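Local coordinates for protein lamina-associated polypeptide 2 isoforms alpha/zeta (Mus musculus, PDB 2V0X) that dimerizes through a helical coiled-coil domain as a component of the nuclear lamina and probably links lamin A with chromatin, at the interface of chains A and B. Residues are numbered along the deposited sequence; one frame, centred on the assembly and turned at random. Chains: chain A/B, Lamina-associated polypeptide 2 isoforms alpha/zeta.

The three contacts sample one two-fold symmetric dimer interface, so each recurs with the chains exchanged. Contact 1 and contact 2 are about 24 Å apart between the centres of their C-alpha atoms; in both, residue 35 of one chain faces helix 100-146 of the other, which contributes A:Ala125 or B:Ala125, but its local neighbours differ. Contact 3 lies about 30 Å from contact 2 and 44 Å from contact 1, where A:Ile201, between two helices, and A:Lys226, near the C-terminus, meet helix 79-87 of chain B. Peripheral loops and short helices thus add dimer contacts beyond the long helices.

Contact 1: the interface of chains A and B. Residues chain A 121, 124-125, 128-129; chain B 35, 39, 177.
Helix 100-146 of chain A meets helices 35-46 and 152-196 of chain B in an apolar helix-to-helix interface that joins the two subunits of the coiled-coil dimer. A:Leu121 and B:Val177 form one end of the patch, their side chains crossing at a slant. The CD1 methyl of A:Leu121 approaches both valine methyls, lying 3.5 Å from B:Val177 CG1 and 3.6 Å from B:Val177 CG2. With chi1 of B:Val177 at 167°, CG1 is anti to the backbone N and CG2 lies beside that nitrogen, where it also reaches A:Ala124 CB at 3.7 Å. CG1 therefore faces the leucine across the interface, while CG2 is shared by the leucine and A:Ala124.

A turn further along helix 100-146, the small A:Ala125 lets B:Ile39 come close to the helix backbone. The isoleucine chain is extended at chi2 (-179°) and delivers its CD1 methyl to within 3.6 Å of A:Ala125 CB and 3.7 Å of A:Ala125 CA. Its other branch, CG2, turns toward A:Leu121 CD1 at 4.1 Å, bridging the alanine and leucine contacts. Beyond it, B:Leu35 points CD2 at the methyl of A:Ala128, but this leucine is poorly ordered and the contact is looser. Together the small alanines and branched side chains bring three helices together and help hold the LAP2alpha dimer.

Contact 2: the interface of chains A and B. Residues chain A 34-35, 40; chain B 63-65, 67-68, 71, 125.
A:Leu35 inserts its forked side chain between several apolar groups of chain B, in a part of the LAP2alpha coiled-coil dimer where a loop of one subunit lies against a short helix of the other. Its CD2 methyl meets B:Ala68 CB at 3.6 Å, while CD1 turns toward B:Ala125 CB at 3.9 Å and the CG1 methyl of B:Val63 at 4.1 Å. With CG anti to the backbone N, chi1 (-155°) swings the fork toward chain B and chi2 (50°) splits it, CD2 to helix 66-72 and CD1 to B:Val63 and helix 100-146. Replacing A:Leu35 with alanine would probably lose the CD1 contacts with B:Ala125 and B:Val63 and the closer CD2 contact with B:Ala68, leaving a gap between them.

Beside it, A:Leu40 from helix 37-46 directs CD2 to B:Ile71 CD1 at 3.9 Å and brushes the B:Glu67 CB methylene.

The backbones support this packing: A:Pro34 and B:Ser64 form a parallel beta bridge, and the adjoining A:Leu35 N donates a weak hydrogen bond to B:Ser64 O at 3.4 Å. Further out, B:Ser65 is the N-cap of helix 66-72: its OG accepts a hydrogen bond of 2.9 Å from B:Ala68 N, which probably helps position B:Ala68 against A:Leu35.

Contact 3: the interface of chains A and B. Residues chain A 201, 226; chain B 80-81, 84.
Apolar contacts dominate where A:Ile201 and A:Lys226 meet B:Phe84, a peripheral part of the LAP2alpha dimer interface formed by the loop between helices 152-196 and 203-211 (A:Ile201) and the C-terminal segment (A:Lys226) of chain A, against helix 79-87 of chain B. The aliphatic part of A:Lys226 lies over one face of the phenyl ring, with CD 3.8 Å above the plane of B:Phe84 and displaced toward the rim. The two side chains run past one another in opposite directions, so that CD and CE both lie against the CG end of the ring. A:Ile201 instead sends its CD1 methyl to the CE2 side, 3.5 Å from that B:Phe84 atom. The ring reaches both partners with CG anti to the backbone N (chi1 -173°). One turn back on the helix, B:Ile81 adds its CD1 methyl at 4.0 Å from A:Lys226 CD.

The charged contact is made by the same lysine. Bends at chi3 (-64°) and chi4 (-62°) carry its ammonium group toward the carboxylate of B:Glu80, whose own chain is extended beyond CG. The lysine thus packs its methylenes on the ring while its ammonium group probably gains a weak attraction from the carboxylate, the salt bridge being a long one: A:Lys226 NZ stands 3.7 Å from B:Glu80 OE1.

Contact 1: the interface of chains A and B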
# COMPACT_ATOMS: atom_id res chain seq x y z
N LEU A 121 -3.14 -2.04 -4.41
CA LEU A 121 -4.15 -1.32 -5.15
C LEU A 121 -5.12 -2.28 -5.84
O LEU A 121 -6.33 -2.06 -5.85
CB LEU A 121 -3.49 -0.38 -6.14
CG LEU A 121 -4.18 0.36 -7.29
CD1 LEU A 121 -5.65 0.57 -7.11
CD2 LEU A 121 -3.44 1.68 -7.50
N ALA A 124 -7.41 -3.48 -3.19
CA ALA A 124 -8.33 -2.44 -2.76
C ALA A 124 -9.44 -2.28 -3.78
O ALA A 124 -10.60 -2.07 -3.41
CB ALA A 124 -7.59 -1.12 -2.54
N ALA A 125 -9.07 -2.40 -5.05
CA ALA A 125 -10.01 -2.29 -6.15
C ALA A 125 -11.08 -3.38 -6.01
O ALA A 125 -12.27 -3.11 -6.17
CB ALA A 125 -9.28 -2.44 -7.49
N ALA A 128 -13.44 -2.60 -3.17
CA ALA A 128 -14.43 -1.58 -3.52
C ALA A 128 -15.67 -2.22 -4.14
O ALA A 128 -16.81 -1.91 -3.75
CB ALA A 128 -13.83 -0.57 -4.50
N PHE A 129 -15.44 -3.10 -5.11
CA PHE A 129 -16.50 -3.81 -5.83
C PHE A 129 -17.33 -4.66 -4.88
O PHE A 129 -18.55 -4.64 -4.94
CB PHE A 129 -15.86 -4.69 -6.94
CG PHE A 129 -16.82 -5.64 -7.61
CD1 PHE A 129 -17.54 -5.24 -8.73
CD2 PHE A 129 -16.97 -6.95 -7.14
CE1 PHE A 129 -18.41 -6.14 -9.38
CE2 PHE A 129 -17.83 -7.85 -7.78
CZ PHE A 129 -18.55 -7.44 -8.90
N LEU B 35 -17.36 2.40 -11.33
CA LEU B 35 -16.43 2.04 -10.25
C LEU B 35 -14.97 2.00 -10.73
O LEU B 35 -14.10 2.62 -10.11
CB LEU B 35 -16.85 0.67 -9.68
CG LEU B 35 -16.24 0.06 -8.41
CD1 LEU B 35 -14.84 -0.48 -8.66
CD2 LEU B 35 -16.25 1.08 -7.27
N ILE B 39 -11.68 4.58 -9.85
CA ILE B 39 -10.37 4.12 -9.39
C ILE B 39 -9.27 4.73 -10.28
O ILE B 39 -8.28 5.27 -9.78
CB ILE B 39 -10.30 2.57 -9.38
CG1 ILE B 39 -11.27 2.03 -8.32
CG2 ILE B 39 -8.89 2.09 -9.08
CD1 ILE B 39 -11.26 0.53 -8.22
N VAL B 177 -6.51 2.87 -2.29
CA VAL B 177 -6.12 3.04 -3.69
C VAL B 177 -5.28 4.33 -3.81
O VAL B 177 -4.26 4.36 -4.49
CB VAL B 177 -7.39 3.15 -4.61
CG1 VAL B 177 -7.01 3.65 -6.04
CG2 VAL B 177 -8.07 1.78 -4.75

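Contact 2: the interface of chains A and B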
# COMPACT_ATOMS: atom_id res chain seq x y z
N PRO A 34 -6.40 0.10 19.26
CA PRO A 34 -5.18 -0.72 19.36
C PRO A 34 -4.93 -1.57 18.12
O PRO A 34 -5.87 -2.04 17.46
CB PRO A 34 -5.45 -1.58 20.59
CG PRO A 34 -6.93 -1.79 20.52
CD PRO A 34 -7.44 -0.41 20.18
N LEU A 35 -3.66 -1.75 17.80
CA LEU A 35 -3.31 -2.56 16.65
C LEU A 35 -3.52 -4.03 16.98
O LEU A 35 -3.05 -4.53 18.00
CB LEU A 35 -1.88 -2.30 16.18
CG LEU A 35 -1.71 -2.64 14.69
CD1 LEU A 35 -2.82 -1.97 13.89
CD2 LEU A 35 -0.36 -2.17 14.19
N LEU A 40 0.19 -7.31 13.66
CA LEU A 40 1.57 -7.15 14.10
C LEU A 40 2.39 -8.38 13.74
O LEU A 40 3.54 -8.28 13.31
CB LEU A 40 1.62 -6.96 15.62
CG LEU A 40 0.86 -5.77 16.25
CD1 LEU A 40 0.86 -5.88 17.77
CD2 LEU A 40 1.48 -4.46 15.82
N VAL B 63 -4.75 5.08 15.04
CA VAL B 63 -4.25 3.84 15.58
C VAL B 63 -3.45 4.16 16.84
O VAL B 63 -2.90 5.25 16.98
CB VAL B 63 -3.40 3.08 14.53
CG1 VAL B 63 -2.69 1.90 15.18
CG2 VAL B 63 -4.30 2.57 13.40
N SER B 64 -3.44 3.22 17.78
CA SER B 64 -2.73 3.38 19.03
C SER B 64 -1.89 2.15 19.38
O SER B 64 -2.08 1.07 18.79
CB SER B 64 -3.73 3.64 20.17
OG SER B 64 -4.48 4.82 19.93
N SER B 65 -0.99 2.37 20.34
CA SER B 65 -0.08 1.39 20.91
C SER B 65 1.39 1.70 20.65
O SER B 65 1.76 2.25 19.61
CB SER B 65 -0.42 -0.06 20.51
OG SER B 65 0.15 -0.44 19.27
N GLU B 67 3.55 -0.38 20.13
CA GLU B 67 3.92 -1.28 19.03
C GLU B 67 3.63 -0.69 17.65
O GLU B 67 4.47 -0.76 16.75
CB GLU B 67 3.20 -2.63 19.17
CG GLU B 67 3.65 -3.50 20.36
CD GLU B 67 3.10 -3.06 21.73
OE1 GLU B 67 3.65 -3.53 22.75
OE2 GLU B 67 2.14 -2.27 21.80
N ALA B 68 2.45 -0.12 17.47
CA ALA B 68 2.10 0.42 16.18
C ALA B 68 2.89 1.70 15.91
O ALA B 68 3.24 1.97 14.77
CB ALA B 68 0.62 0.67 16.09
N ILE B 71 6.23 0.67 14.54
CA ILE B 71 6.02 0.13 13.20
C ILE B 71 5.63 1.12 12.10
O ILE B 71 6.19 1.10 11.01
CB ILE B 71 5.00 -1.03 13.27
CG1 ILE B 71 5.72 -2.31 13.68
CG2 ILE B 71 4.17 -1.19 11.98
CD1 ILE B 71 4.77 -3.41 14.11
N ALA B 125 -6.08 -1.95 8.62
CA ALA B 125 -6.36 -2.36 10.00
C ALA B 125 -7.80 -2.01 10.35
O ALA B 125 -8.52 -2.80 10.96
CB ALA B 125 -5.39 -1.68 10.99

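Contact 3: the interface of chains A and B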
# COMPACT_ATOMS: atom_id res chain seq x y z
N ILE A 201 33.68 0.11 4.51
CA ILE A 201 33.57 -1.05 5.38
C ILE A 201 33.52 -2.25 4.44
O ILE A 201 33.07 -2.14 3.29
CB ILE A 201 32.28 -1.01 6.23
CG1 ILE A 201 32.04 0.39 6.79
CG2 ILE A 201 32.43 -1.97 7.41
CD1 ILE A 201 30.69 0.56 7.47
N LYS A 226 29.35 -4.38 15.73
CA LYS A 226 29.60 -4.28 14.30
C LYS A 226 30.95 -4.92 13.96
O LYS A 226 31.03 -5.80 13.10
CB LYS A 226 29.61 -2.81 13.88
CG LYS A 226 28.29 -2.09 14.12
CD LYS A 226 28.47 -0.57 14.15
CE LYS A 226 29.34 -0.14 15.33
NZ LYS A 226 28.74 -0.49 16.65
N GLU B 80 24.64 5.75 16.62
CA GLU B 80 25.82 4.88 16.70
C GLU B 80 26.17 4.32 15.32
O GLU B 80 27.34 4.14 14.98
CB GLU B 80 25.62 3.75 17.72
CG GLU B 80 24.64 2.66 17.30
CD GLU B 80 24.61 1.48 18.26
OE1 GLU B 80 25.46 0.58 18.13
OE2 GLU B 80 23.74 1.46 19.16
N ILE B 81 25.15 4.05 14.51
CA ILE B 81 25.38 3.53 13.17
C ILE B 81 25.79 4.70 12.27
O ILE B 81 26.68 4.56 11.45
CB ILE B 81 24.11 2.84 12.59
CG1 ILE B 81 23.63 1.73 13.53
CG2 ILE B 81 24.40 2.27 11.21
CD1 ILE B 81 24.64 0.61 13.75
N PHE B 84 29.25 5.69 13.11
CA PHE B 84 30.15 4.70 12.54
C PHE B 84 30.33 4.90 11.02
O PHE B 84 31.44 4.82 10.50
CB PHE B 84 29.64 3.29 12.82
CG PHE B 84 30.60 2.20 12.41
CD1 PHE B 84 31.79 2.00 13.11
CD2 PHE B 84 30.32 1.38 11.32
CE1 PHE B 84 32.69 1.00 12.73
CE2 PHE B 84 31.20 0.37 10.93
CZ PHE B 84 32.39 0.18 11.64